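Local coordinates for putative capsid protein of prophage (Escherichia coli CFT073, PDB 3BQW), which is probably a major capsid protein, inferred to form the shell of a prophage-encoded phage particle, although its function has not been established, at residues F35-A40 with N288-V293; E56-A61 with P337-I342. One frame throughout, in Å; residues are numbered along the deposited sequence.

Contact 1 of 2, residues F35-A40 with N288-V293; sequences FFPNVA and NNKGLV
The rings of Phe35 and Phe36 meet 288-293 at their edges: Phe35 CD1 lies 4.0 Å from Asn289 O, and Phe36 CD1 is 3.5 Å from Leu292 O. Beyond the two segments, Phe35 meets Phe345 edge-to-face, while Phe36 packs on Val144 and Ala140 of the long helix 113-146. In Phe36, chi1 of -53° holds CG beside the backbone N and brings the CD1 edge to Leu292 O; its CB lies 4.1 Å from Val293 CG2. The ring of Pro37 crosses the root of the Lys290 side chain at about a right angle, CD being 3.7 Å from Lys290 CB.

Gly291 N donates to Phe35 O over 2.9 Å, and a water bridges that same carbonyl to Asn289 O. A weak bond from Asn38 N to Gly291 O follows, after which the pairing becomes regular: Val293 N reaches Asn38 O at 2.8 Å (165°) and Ala40 N reaches Val293 O at 3.2 Å. On the Leu292 side, Ala40 CB presses tightly on Leu292 CD1, 3.5 Å away. The arrangement is a parallel strand pair, 38-41 with 292-295, in a mixed sheet beside a long helix, consistent with the HK97-like fold of phage capsid proteins.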
loop_
_atom_site.group_PDB
_atom_site.type_symbol
_atom_site.label_atom_id
_atom_site.label_comp_id
_atom_site.label_asym_id
_atom_site.label_seq_id
_atom_site.Cartn_x
_atom_site.Cartn_y
_atom_site.Cartn_z
ATOM N N PHE A 35 -0.069 -1.155 9.174
ATOM C CA PHE A 35 1.267 -0.767 9.592
ATOM C C PHE A 35 1.660 0.670 9.226
ATOM O O PHE A 35 2.667 1.173 9.723
ATOM C CB PHE A 35 2.295 -1.789 9.027
ATOM C CG PHE A 35 2.030 -3.212 9.447
ATOM C CD1 PHE A 35 1.931 -3.545 10.803
ATOM C CD2 PHE A 35 1.915 -4.220 8.507
ATOM C CE1 PHE A 35 1.678 -4.845 11.210
ATOM C CE2 PHE A 35 1.669 -5.533 8.902
ATOM C CZ PHE A 35 1.555 -5.851 10.258
ATOM N N PHE A 36 0.884 1.315 8.352
ATOM C CA PHE A 36 1.138 2.689 7.927
ATOM C C PHE A 36 -0.152 3.499 7.852
ATOM O O PHE A 36 -0.385 4.214 6.862
ATOM C CB PHE A 36 1.824 2.717 6.561
ATOM C CG PHE A 36 3.067 1.884 6.478
ATOM C CD1 PHE A 36 4.308 2.438 6.716
ATOM C CD2 PHE A 36 2.987 0.526 6.147
ATOM C CE1 PHE A 36 5.455 1.647 6.636
ATOM C CE2 PHE A 36 4.107 -0.255 6.079
ATOM C CZ PHE A 36 5.351 0.300 6.322
ATOM N N PRO A 37 -1.017 3.383 8.884
ATOM C CA PRO A 37 -2.374 3.930 8.784
ATOM C C PRO A 37 -2.492 5.443 8.958
ATOM O O PRO A 37 -3.486 6.042 8.518
ATOM C CB PRO A 37 -3.113 3.225 9.935
ATOM C CG PRO A 37 -2.068 3.034 10.954
ATOM C CD PRO A 37 -0.800 2.731 10.185
ATOM N N ASN A 38 -1.515 6.051 9.629
ATOM C CA ASN A 38 -1.510 7.493 9.833
ATOM C C ASN A 38 -1.045 8.246 8.590
ATOM O O ASN A 38 -0.558 7.647 7.601
ATOM C CB ASN A 38 -0.632 7.845 11.030
ATOM C CG ASN A 38 -1.106 7.157 12.308
ATOM O OD1 ASN A 38 -0.350 6.479 12.993
ATOM N ND2 ASN A 38 -2.368 7.274 12.574
ATOM N N VAL A 39 -1.232 9.558 8.642
ATOM C CA VAL A 39 -0.939 10.430 7.531
ATOM C C VAL A 39 -0.261 11.682 8.045
ATOM O O VAL A 39 -0.549 12.170 9.164
ATOM C CB VAL A 39 -2.218 10.794 6.715
ATOM C CG1 VAL A 39 -1.962 12.009 5.768
ATOM C CG2 VAL A 39 -2.732 9.561 5.938
ATOM N N ALA A 40 0.690 12.160 7.251
ATOM C CA ALA A 40 1.263 13.461 7.449
ATOM C C ALA A 40 1.432 14.080 6.073
ATOM O O ALA A 40 2.007 13.457 5.173
ATOM C CB ALA A 40 2.609 13.385 8.215
ATOM N N ASN A 288 0.001 -2.859 16.733
ATOM C CA ASN A 288 0.306 -1.621 17.455
ATOM C C ASN A 288 1.488 -0.835 16.857
ATOM O O ASN A 288 1.731 0.292 17.257
ATOM C CB ASN A 288 0.618 -1.940 18.920
ATOM C CG ASN A 288 -0.515 -2.676 19.612
ATOM O OD1 ASN A 288 -0.393 -3.869 19.953
ATOM N ND2 ASN A 288 -1.629 -1.967 19.841
ATOM N N ASN A 289 2.241 -1.448 15.940
ATOM C CA ASN A 289 3.462 -0.851 15.355
ATOM C C ASN A 289 3.046 -0.025 14.118
ATOM O O ASN A 289 3.195 -0.449 12.954
ATOM C CB ASN A 289 4.461 -1.967 15.003
ATOM C CG ASN A 289 5.821 -1.451 14.530
ATOM O OD1 ASN A 289 6.299 -0.392 14.951
ATOM N ND2 ASN A 289 6.458 -2.217 13.665
ATOM N N LYS A 290 2.456 1.127 14.384
ATOM C CA LYS A 290 1.817 1.913 13.313
ATOM C C LYS A 290 2.631 3.123 12.968
ATOM O O LYS A 290 2.821 3.978 13.802
ATOM C CB LYS A 290 0.431 2.419 13.712
ATOM C CG LYS A 290 -0.570 1.348 14.090
ATOM C CD LYS A 290 -1.509 1.969 15.085
ATOM C CE LYS A 290 -2.703 1.136 15.336
ATOM N NZ LYS A 290 -3.270 1.486 16.667
ATOM N N GLY A 291 3.078 3.179 11.724
ATOM C CA GLY A 291 3.724 4.351 11.157
ATOM C C GLY A 291 2.754 5.110 10.286
ATOM O O GLY A 291 1.568 5.200 10.586
ATOM N N LEU A 292 3.250 5.684 9.195
ATOM C CA LEU A 292 2.417 6.599 8.409
ATOM C C LEU A 292 2.724 6.545 6.938
ATOM O O LEU A 292 3.693 5.927 6.508
ATOM C CB LEU A 292 2.567 8.050 8.915
ATOM C CG LEU A 292 3.944 8.699 8.667
ATOM C CD1 LEU A 292 3.861 10.172 8.534
ATOM C CD2 LEU A 292 4.882 8.329 9.789
ATOM N N VAL A 293 1.847 7.169 6.156
ATOM C CA VAL A 293 2.171 7.526 4.782
ATOM C C VAL A 293 2.374 9.021 4.829
ATOM O O VAL A 293 1.491 9.778 5.235
ATOM C CB VAL A 293 1.105 7.072 3.723
ATOM C CG1 VAL A 293 1.543 7.475 2.301
ATOM C CG2 VAL A 293 0.909 5.555 3.775
HETATM O O HOH W 1 5.111 0.481 11.000
#

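Contact 2 of 2, residues E56-A61 with P337-I342; sequences EVTMSA and PVPADI
Thr58 points its side chain at the backbone of 337-342 and carries the contact. Its chi1 of -55° puts OG1 beside its own backbone N, so that hydroxyl and amide approach the opposing segment together. Thr58 N donates to Pro339 O over 3.0 Å, nearly straight (165°) and in the plane of the carbonyl. OG1 sits in a fork of two carbonyls, 2.9 Å from Pro339 O and 2.7 Å from Ala340 O. A water gives a further bond to OG1 at 2.6 Å and accepts one from Ile342 N, so that the hydroxyl is linked through the water to the amide of Ile342. Trp163 also packs against Thr58.

The remaining side chains meet mostly backbone atoms. Val338 comes up from the strand end with CG1 anti to its own N, reaching Thr58 O at 3.5 Å. The methyl of Ala340 lies beside Glu56, CB 3.8 Å from Glu56 O, and in Glu56 the bend at chi2 (88°) brings OE1 back to within 4.1 Å of Ala340 CB. Val57 CB stands 3.9 Å from Pro339 O, while its side chain also packs on Leu292 of the adjoining strand.

Pro339 has no N-H to offer, but its carbonyl receives the amide of Thr58. Because the hydroxyl has one proton for two carbonyls, that proton may be shared between them in turn, with the water filling its acceptor side.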
loop_
_atom_site.group_PDB
_atom_site.type_symbol
_atom_site.label_atom_id
_atom_site.label_comp_id
_atom_site.label_asym_id
_atom_site.label_seq_id
_atom_site.Cartn_x
_atom_site.Cartn_y
_atom_site.Cartn_z
ATOM N N GLU A 56 7.618 8.535 17.960
ATOM C CA GLU A 56 7.727 7.066 17.897
ATOM C C GLU A 56 7.776 6.459 16.493
ATOM O O GLU A 56 7.824 5.242 16.356
ATOM C CB GLU A 56 6.629 6.390 18.759
ATOM C CG GLU A 56 5.151 6.792 18.453
ATOM C CD GLU A 56 4.483 5.948 17.356
ATOM O OE1 GLU A 56 4.701 4.713 17.335
ATOM O OE2 GLU A 56 3.717 6.531 16.540
ATOM N N VAL A 57 7.786 7.280 15.448
ATOM C CA VAL A 57 8.054 6.770 14.113
ATOM C C VAL A 57 9.520 7.020 13.691
ATOM O O VAL A 57 10.248 7.758 14.343
ATOM C CB VAL A 57 7.032 7.269 13.087
ATOM C CG1 VAL A 57 5.624 7.184 13.680
ATOM C CG2 VAL A 57 7.351 8.670 12.620
ATOM N N THR A 58 9.947 6.346 12.622
ATOM C CA THR A 58 11.341 6.403 12.142
ATOM C C THR A 58 11.648 7.782 11.556
ATOM O O THR A 58 10.879 8.311 10.753
ATOM C CB THR A 58 11.594 5.305 11.079
ATOM O OG1 THR A 58 11.231 4.044 11.630
ATOM C CG2 THR A 58 13.025 5.235 10.663
ATOM N N MET A 59 12.777 8.367 11.937
ATOM C CA MET A 59 13.018 9.761 11.536
ATOM C C MET A 59 14.239 9.971 10.649
ATOM O O MET A 59 14.575 11.102 10.315
ATOM C CB MET A 59 13.038 10.665 12.767
ATOM C CG MET A 59 11.616 11.011 13.215
ATOM S SD MET A 59 11.682 12.002 14.672
ATOM C CE MET A 59 10.468 13.247 14.290
ATOM N N SER A 60 14.866 8.874 10.245
ATOM C CA SER A 60 15.819 8.924 9.160
ATOM C C SER A 60 15.847 7.614 8.407
ATOM O O SER A 60 15.381 6.589 8.894
ATOM C CB SER A 60 17.218 9.296 9.673
ATOM O OG SER A 60 17.748 8.310 10.515
ATOM N N ALA A 61 16.396 7.670 7.199
ATOM C CA ALA A 61 16.631 6.484 6.384
ATOM C C ALA A 61 17.960 6.659 5.670
ATOM O O ALA A 61 18.455 7.774 5.511
ATOM C CB ALA A 61 15.490 6.273 5.366
ATOM N N PRO A 337 5.487 5.657 2.439
ATOM C CA PRO A 337 5.324 5.002 3.735
ATOM C C PRO A 337 6.558 5.160 4.638
ATOM O O PRO A 337 7.693 5.074 4.177
ATOM C CB PRO A 337 5.082 3.528 3.382
ATOM C CG PRO A 337 4.856 3.490 1.958
ATOM C CD PRO A 337 5.365 4.710 1.323
ATOM N N VAL A 338 6.305 5.460 5.905
ATOM C CA VAL A 338 7.352 5.596 6.891
ATOM C C VAL A 338 6.966 4.705 8.068
ATOM O O VAL A 338 5.916 4.926 8.667
ATOM C CB VAL A 338 7.510 7.055 7.372
ATOM C CG1 VAL A 338 8.605 7.136 8.415
ATOM C CG2 VAL A 338 7.815 7.982 6.176
ATOM N N PRO A 339 7.809 3.718 8.394
ATOM C CA PRO A 339 7.434 2.773 9.444
ATOM C C PRO A 339 7.637 3.361 10.810
ATOM O O PRO A 339 8.387 4.324 10.961
ATOM C CB PRO A 339 8.386 1.600 9.217
ATOM C CG PRO A 339 9.634 2.239 8.693
ATOM C CD PRO A 339 9.136 3.395 7.817
ATOM N N ALA A 340 6.956 2.795 11.800
ATOM C CA ALA A 340 7.213 3.131 13.177
ATOM C C ALA A 340 8.540 2.457 13.498
ATOM O O ALA A 340 9.554 3.127 13.480
ATOM C CB ALA A 340 6.078 2.691 14.107
ATOM N N ASP A 341 8.556 1.146 13.723
ATOM C CA ASP A 341 9.783 0.412 14.044
ATOM C C ASP A 341 9.933 -0.818 13.120
ATOM O O ASP A 341 9.221 -1.813 13.287
ATOM C CB ASP A 341 9.764 0.004 15.519
ATOM C CG ASP A 341 11.062 -0.609 15.996
ATOM O OD1 ASP A 341 11.987 -0.844 15.202
ATOM O OD2 ASP A 341 11.171 -0.848 17.212
ATOM N N ILE A 342 10.860 -0.738 12.160
ATOM C CA ILE A 342 11.070 -1.810 11.167
ATOM C C ILE A 342 11.557 -3.114 11.816
ATOM O O ILE A 342 11.417 -4.197 11.250
ATOM C CB ILE A 342 12.063 -1.345 10.030
ATOM C CG1 ILE A 342 11.820 -2.110 8.718
ATOM C CG2 ILE A 342 13.557 -1.373 10.503
ATOM C CD1 ILE A 342 10.517 -1.680 7.955
HETATM O O HOH W 2 12.456 1.756 11.867
#

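From the N terminus, the chain first lays down 35-40, then 56-61; far later come their partners, 288-293 and 337-342, in the same order. Contact 1 closes a loop of 247 residues and contact 2 one of 275, and the two loops cross. The later partners are themselves joined: strands 292-295 and 327-338 are antiparallel neighbours in one sheet, with a probable hydrogen bond from Val338 N to Leu292 O, and Asn289 ND2 reaches Asp341 O. Contact 1 thus adds strand 38-41 to this sheet, whereas contact 2 brings the loop leading to strand 61-67, part of a separate antiparallel sheet, against the end of strand 327-338. Their centres lie about 9 Å apart.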